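Local structure of gamma-glutamyltransferase 1 Threonine peptidase. MEROPS family T03 (Pseudomonas nitroreducens, 7D9E) at residues A[88-93]-A[264-269]; A[94-99]-A[125-130]. The protein catalyses transfer of gamma-glutamyl groups to acceptors, a transpeptidation used in theanine synthesis, and probably also their transfer to water. All coordinates share one frame; numbering follows the deposited sequence.

Contact 1 of 2, residues A[88-93]-A[264-269]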
loop_
_atom_site.group_PDB
_atom_site.type_symbol
_atom_site.label_atom_id
_atom_site.label_comp_id
_atom_site.label_asym_id
_atom_site.label_seq_id
_atom_site.Cartn_x
_atom_site.Cartn_y
_atom_site.Cartn_z
ATOM N N PRO A 88 -15.564 -4.346 -12.148
ATOM C CA PRO A 88 -14.285 -4.039 -11.493
ATOM C C PRO A 88 -13.510 -2.954 -12.223
ATOM O O PRO A 88 -13.505 -2.870 -13.454
ATOM C CB PRO A 88 -13.531 -5.375 -11.590
ATOM C CG PRO A 88 -14.000 -5.967 -12.845
ATOM C CD PRO A 88 -15.457 -5.523 -13.042
ATOM N N TYR A 89 -12.824 -2.121 -11.438
ATOM C CA TYR A 89 -11.998 -1.067 -11.984
ATOM C C TYR A 89 -10.737 -0.920 -11.153
ATOM O O TYR A 89 -10.704 -1.302 -9.987
ATOM C CB TYR A 89 -12.706 0.296 -11.963
ATOM C CG TYR A 89 -13.977 0.357 -12.739
ATOM C CD1 TYR A 89 -15.207 0.058 -12.155
ATOM C CD2 TYR A 89 -13.970 0.752 -14.071
ATOM C CE1 TYR A 89 -16.372 0.130 -12.874
ATOM C CE2 TYR A 89 -15.135 0.816 -14.794
ATOM C CZ TYR A 89 -16.335 0.512 -14.194
ATOM O OH TYR A 89 -17.494 0.589 -14.937
ATOM N N PHE A 90 -9.702 -0.346 -11.766
ATOM C CA PHE A 90 -8.464 -0.076 -11.070
ATOM C C PHE A 90 -7.916 1.273 -11.512
ATOM O O PHE A 90 -7.789 1.534 -12.715
ATOM C CB PHE A 90 -7.412 -1.154 -11.323
ATOM C CG PHE A 90 -6.147 -0.934 -10.537
ATOM C CD1 PHE A 90 -6.061 -1.314 -9.213
ATOM C CD2 PHE A 90 -5.057 -0.333 -11.115
ATOM C CE1 PHE A 90 -4.908 -1.114 -8.483
ATOM C CE2 PHE A 90 -3.899 -0.123 -10.385
ATOM C CZ PHE A 90 -3.817 -0.490 -9.088
ATOM N N LEU A 91 -7.557 2.107 -10.545
ATOM C CA LEU A 91 -7.019 3.434 -10.806
ATOM C C LEU A 91 -5.616 3.533 -10.224
ATOM O O LEU A 91 -5.414 3.388 -9.011
ATOM C CB LEU A 91 -7.934 4.527 -10.250
ATOM C CG LEU A 91 -7.455 5.967 -10.468
ATOM C CD1 LEU A 91 -7.383 6.258 -11.953
ATOM C CD2 LEU A 91 -8.386 6.952 -9.782
ATOM N N ASP A 92 -4.655 3.840 -11.096
ATOM C CA ASP A 92 -3.249 3.941 -10.735
ATOM C C ASP A 92 -2.919 5.419 -10.623
ATOM O O ASP A 92 -2.926 6.138 -11.627
ATOM C CB ASP A 92 -2.456 3.225 -11.825
ATOM C CG ASP A 92 -0.948 3.483 -11.767
ATOM O OD1 ASP A 92 -0.470 4.370 -11.032
ATOM O OD2 ASP A 92 -0.230 2.735 -12.474
ATOM N N TYR A 93 -2.689 5.882 -9.389
ATOM C CA TYR A 93 -2.240 7.249 -9.131
ATOM C C TYR A 93 -0.899 7.213 -8.393
ATOM O O TYR A 93 -0.604 8.008 -7.498
ATOM C CB TYR A 93 -3.340 8.104 -8.490
ATOM C CG TYR A 93 -3.866 7.646 -7.161
ATOM C CD1 TYR A 93 -4.953 6.797 -7.067
ATOM C CD2 TYR A 93 -3.314 8.117 -5.994
ATOM C CE1 TYR A 93 -5.418 6.389 -5.827
ATOM C CE2 TYR A 93 -3.794 7.741 -4.763
ATOM C CZ TYR A 93 -4.859 6.893 -4.690
ATOM O OH TYR A 93 -5.340 6.486 -3.448
ATOM N N THR A 264 -7.414 -7.284 -7.847
ATOM C CA THR A 264 -6.339 -6.631 -7.097
ATOM C C THR A 264 -5.457 -5.856 -8.063
ATOM O O THR A 264 -5.759 -5.737 -9.251
ATOM C CB THR A 264 -5.585 -7.670 -6.242
ATOM O OG1 THR A 264 -4.694 -7.011 -5.323
ATOM C CG2 THR A 264 -4.823 -8.654 -7.095
ATOM N N ALA A 265 -4.369 -5.319 -7.523
ATOM C CA ALA A 265 -3.579 -4.342 -8.258
ATOM C C ALA A 265 -2.712 -5.018 -9.305
ATOM O O ALA A 265 -1.926 -5.903 -8.966
ATOM C CB ALA A 265 -2.685 -3.588 -7.272
ATOM N N PRO A 266 -2.805 -4.604 -10.571
ATOM C CA PRO A 266 -1.873 -5.064 -11.604
ATOM C C PRO A 266 -0.614 -4.200 -11.563
ATOM O O PRO A 266 -0.472 -3.303 -10.734
ATOM C CB PRO A 266 -2.674 -4.810 -12.868
ATOM C CG PRO A 266 -3.393 -3.488 -12.547
ATOM C CD PRO A 266 -3.754 -3.595 -11.094
ATOM N N LEU A 267 0.307 -4.490 -12.478
ATOM C CA LEU A 267 1.487 -3.658 -12.616
ATOM C C LEU A 267 1.060 -2.204 -12.791
ATOM O O LEU A 267 0.086 -1.926 -13.499
ATOM C CB LEU A 267 2.301 -4.116 -13.826
ATOM C CG LEU A 267 3.057 -5.431 -13.651
ATOM C CD1 LEU A 267 3.677 -5.829 -14.971
ATOM C CD2 LEU A 267 4.130 -5.314 -12.581
ATOM N N PRO A 268 1.767 -1.247 -12.176
ATOM C CA PRO A 268 3.069 -1.342 -11.516
ATOM C C PRO A 268 3.086 -1.866 -10.085
ATOM O O PRO A 268 4.137 -1.779 -9.442
ATOM C CB PRO A 268 3.553 0.111 -11.552
ATOM C CG PRO A 268 2.308 0.881 -11.379
ATOM C CD PRO A 268 1.289 0.152 -12.230
ATOM N N SER A 269 1.980 -2.411 -9.591
ATOM C CA SER A 269 2.043 -3.231 -8.392
ATOM C C SER A 269 2.521 -4.626 -8.744
ATOM O O SER A 269 2.066 -5.228 -9.727
ATOM C CB SER A 269 0.698 -3.339 -7.688
ATOM O OG SER A 269 0.917 -4.072 -6.476
#
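Pro266 meets Phe90 face-on: its CD lies 3.4 Å from the centroid of the Phe90 ring and only 6° off the ring normal, the geometry of a CH-pi contact over the middle of the ring. Phe90 holds its CG anti to the backbone N (chi1 -176°), which carries the ring off the strand to meet the proline tip to tip. At the far end of the ring the neighbour is Ala265, whose CB stands 3.5 Å from Phe90 CE1. Strand 87-93 lies between strands 77-84 and 248-257 in an antiparallel sheet consistent with one layer of the alpha-beta-beta-alpha sandwich of Ntn hydrolases, and residues 264-269, leaving strand 260-264 for helix 271-284, bend across the side of that sheet on which Phe90 and Asp92 stand. The bend is a type VIa1 beta turn: Ser269 N donates to Pro266 O over 2.8 Å, and the Leu267-Pro268 peptide is cis. Its proline ring is thereby set against Asp92, which approaches tip to tip with OD2 just 3.0 Å from Pro268 CD and 3.3 Å from Pro268 CG. This close approach is not the carboxylate's main tie, since OD2 also forms a salt bridge with Arg250, and OD1 one with Arg69 of the other chain. Phe79 of strand 77-84 packs beside Phe90, Asp92 and Pro268, with its ring plane about 40° from that of Phe90.

Contact 2 of 2, residues A[94-99]-A[125-130]; sequences REIAPK and AGVPGT. With DON (6-diazenyl-5-oxo-L-norleucine), chain D.
Glu95 lays the start of its side chain against the carbonyl of Val127. The approach begins at the backbone, where Glu95 CA makes a CA-H...O contact of 3.1 Å to Val127 O, bent to 126° at the hydrogen. Glu95 CB continues it at 3.2 Å from the same oxygen, and Glu95 CG follows at 3.3 Å, also coming near Pro128 CA. Beyond CG the chain bends (chi2 100°) and the carboxylate leads away from residues 125-130, the side chain packing on Asn38 of the other chain, whose OD1 also accepts a hydrogen bond from Gly126 N. A CB on Gly126 would clash, 2.9 Å from Glu95 CB, so its absence permits the close passage. The two ends of one long loop, between strand 87-93 and helix 130-141, meet here, tied by a nearly straight hydrogen bond from Val127 N to Ile96 O (2.8 Å, 170°). Alongside it Ile96 CG1 packs 3.7 Å from Val127 CB. Residues 94-99 begin with Arg94, whose NH1 and NH2 each donate a weak bond to DON O, a carboxylate oxygen, at 3.0 and 3.3 Å respectively, as does this family's substrate-binding arginine; they also form salt bridges with Glu40 and Asp43 of the other chain. A leucine in place of Arg94 would probably leave those two acids and the DON carboxylate without their shared positive partner.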
loop_
_atom_site.group_PDB
_atom_site.type_symbol
_atom_site.label_atom_id
_atom_site.label_comp_id
_atom_site.label_asym_id
_atom_site.label_seq_id
_atom_site.Cartn_x
_atom_site.Cartn_y
_atom_site.Cartn_z
ATOM N N ARG A 94 -0.056 6.286 -8.834
ATOM C CA ARG A 94 1.305 6.151 -8.354
ATOM C C ARG A 94 2.161 7.303 -8.862
ATOM O O ARG A 94 1.962 7.814 -9.967
ATOM C CB ARG A 94 1.849 4.824 -8.904
ATOM C CG ARG A 94 3.271 4.405 -8.535
ATOM C CD ARG A 94 3.460 4.143 -7.100
ATOM N NE ARG A 94 4.596 3.228 -6.862
ATOM C CZ ARG A 94 5.012 2.900 -5.649
ATOM N NH1 ARG A 94 4.389 3.401 -4.612
ATOM N NH2 ARG A 94 6.057 2.098 -5.478
ATOM N N GLU A 95 3.104 7.723 -8.030
ATOM C CA GLU A 95 4.008 8.777 -8.468
ATOM C C GLU A 95 4.838 8.331 -9.663
ATOM O O GLU A 95 5.073 7.147 -9.894
ATOM C CB GLU A 95 4.966 9.116 -7.336
ATOM C CG GLU A 95 4.307 9.648 -6.092
ATOM C CD GLU A 95 4.167 8.573 -5.026
ATOM O OE1 GLU A 95 3.717 7.455 -5.374
ATOM O OE2 GLU A 95 4.551 8.813 -3.852
ATOM N N ILE A 96 5.338 9.325 -10.403
ATOM C CA ILE A 96 6.243 9.103 -11.525
ATOM C C ILE A 96 7.576 9.780 -11.230
ATOM O O ILE A 96 7.639 10.806 -10.542
ATOM C CB ILE A 96 5.695 9.559 -12.895
ATOM C CG1 ILE A 96 5.326 11.025 -12.878
ATOM C CG2 ILE A 96 4.461 8.719 -13.306
ATOM C CD1 ILE A 96 4.803 11.527 -14.207
ATOM N N ALA A 97 8.651 9.216 -11.773
ATOM C CA ALA A 97 9.947 9.871 -11.653
ATOM C C ALA A 97 9.924 11.211 -12.386
ATOM O O ALA A 97 9.377 11.304 -13.492
ATOM C CB ALA A 97 11.050 9.013 -12.281
ATOM N N PRO A 98 10.534 12.258 -11.813
ATOM C CA PRO A 98 10.670 13.524 -12.545
ATOM C C PRO A 98 11.432 13.363 -13.850
ATOM O O PRO A 98 12.229 12.442 -14.043
ATOM C CB PRO A 98 11.393 14.456 -11.555
ATOM C CG PRO A 98 11.492 13.695 -10.254
ATOM C CD PRO A 98 11.007 12.322 -10.419
ATOM N N LYS A 99 11.146 14.279 -14.777
ATOM C CA LYS A 99 11.766 14.230 -16.094
ATOM C C LYS A 99 13.282 14.318 -16.000
ATOM O O LYS A 99 13.991 13.790 -16.863
ATOM C CB LYS A 99 11.218 15.375 -16.945
ATOM C CG LYS A 99 9.758 15.133 -17.358
ATOM C CD LYS A 99 9.156 16.317 -18.083
ATOM C CE LYS A 99 7.643 16.216 -18.154
ATOM N NZ LYS A 99 7.202 15.065 -19.000
ATOM N N ALA A 125 11.715 12.513 -3.919
ATOM C CA ALA A 125 10.297 12.581 -4.229
ATOM C C ALA A 125 9.980 12.254 -5.684
ATOM O O ALA A 125 10.640 12.751 -6.609
ATOM C CB ALA A 125 9.758 13.975 -3.905
ATOM N N GLY A 126 8.952 11.432 -5.875
ATOM C CA GLY A 126 8.293 11.344 -7.159
ATOM C C GLY A 126 7.200 12.393 -7.296
ATOM O O GLY A 126 6.793 13.026 -6.323
ATOM N N VAL A 127 6.722 12.572 -8.527
ATOM C CA VAL A 127 5.660 13.538 -8.789
ATOM C C VAL A 127 4.373 13.038 -8.132
ATOM O O VAL A 127 3.933 11.920 -8.448
ATOM C CB VAL A 127 5.462 13.742 -10.298
ATOM C CG1 VAL A 127 4.354 14.748 -10.522
ATOM C CG2 VAL A 127 6.777 14.171 -10.971
ATOM N N PRO A 128 3.743 13.799 -7.228
ATOM C CA PRO A 128 2.587 13.251 -6.487
ATOM C C PRO A 128 1.380 12.990 -7.380
ATOM O O PRO A 128 1.058 13.789 -8.259
ATOM C CB PRO A 128 2.265 14.347 -5.467
ATOM C CG PRO A 128 3.564 15.088 -5.256
ATOM C CD PRO A 128 4.208 15.080 -6.643
ATOM N N GLY A 129 0.672 11.897 -7.082
ATOM C CA GLY A 129 -0.510 11.510 -7.835
ATOM C C GLY A 129 -1.839 11.582 -7.111
ATOM O O GLY A 129 -2.887 11.541 -7.748
ATOM N N THR A 130 -1.833 11.700 -5.784
ATOM C CA THR A 130 -3.065 11.496 -5.026
ATOM C C THR A 130 -4.195 12.442 -5.431
ATOM O O THR A 130 -5.329 12.000 -5.646
ATOM C CB THR A 130 -2.767 11.576 -3.539
ATOM O OG1 THR A 130 -1.899 10.490 -3.235
ATOM C CG2 THR A 130 -4.034 11.456 -2.744
HETATM O O DON D . 4.647 1.116 -2.710
HETATM C C DON D . 5.245 0.272 -1.851
HETATM O OXT DON D . 5.189 -0.935 -2.062
HETATM C CA DON D . 5.810 0.999 -0.645
HETATM N N DON D . 6.352 2.290 -1.010
HETATM C CB DON D . 4.631 0.954 0.351
HETATM C C1E DON D . 4.891 1.783 1.572
HETATM C C1D DON D . 3.826 1.455 2.584
HETATM O O1J DON D . 2.903 0.662 2.340
#

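Both segments of contact 2 fall in sequence between those of contact 1, 88-93 running straight into 94-99, and the contact centres lie 16 Å apart. They touch through Tyr93: Tyr93 CD2 packs 3.5 Å from Thr130 CA, and Tyr93 CB is equally close to Gly129 O, so the start of helix 130-141 abuts contact 1. Asp92 OD1 accepts a hydrogen bond from the backbone N of Arg94, linking the buried acid of contact 1 to the ligand-binding arginine of contact 2. Only contact 2 bonds DON; in contact 1 the side chain of Pro268 is about 9 Å from DON. Ser72 and Ser73 of the other chain also bond DON, making this a pocket built by both chains.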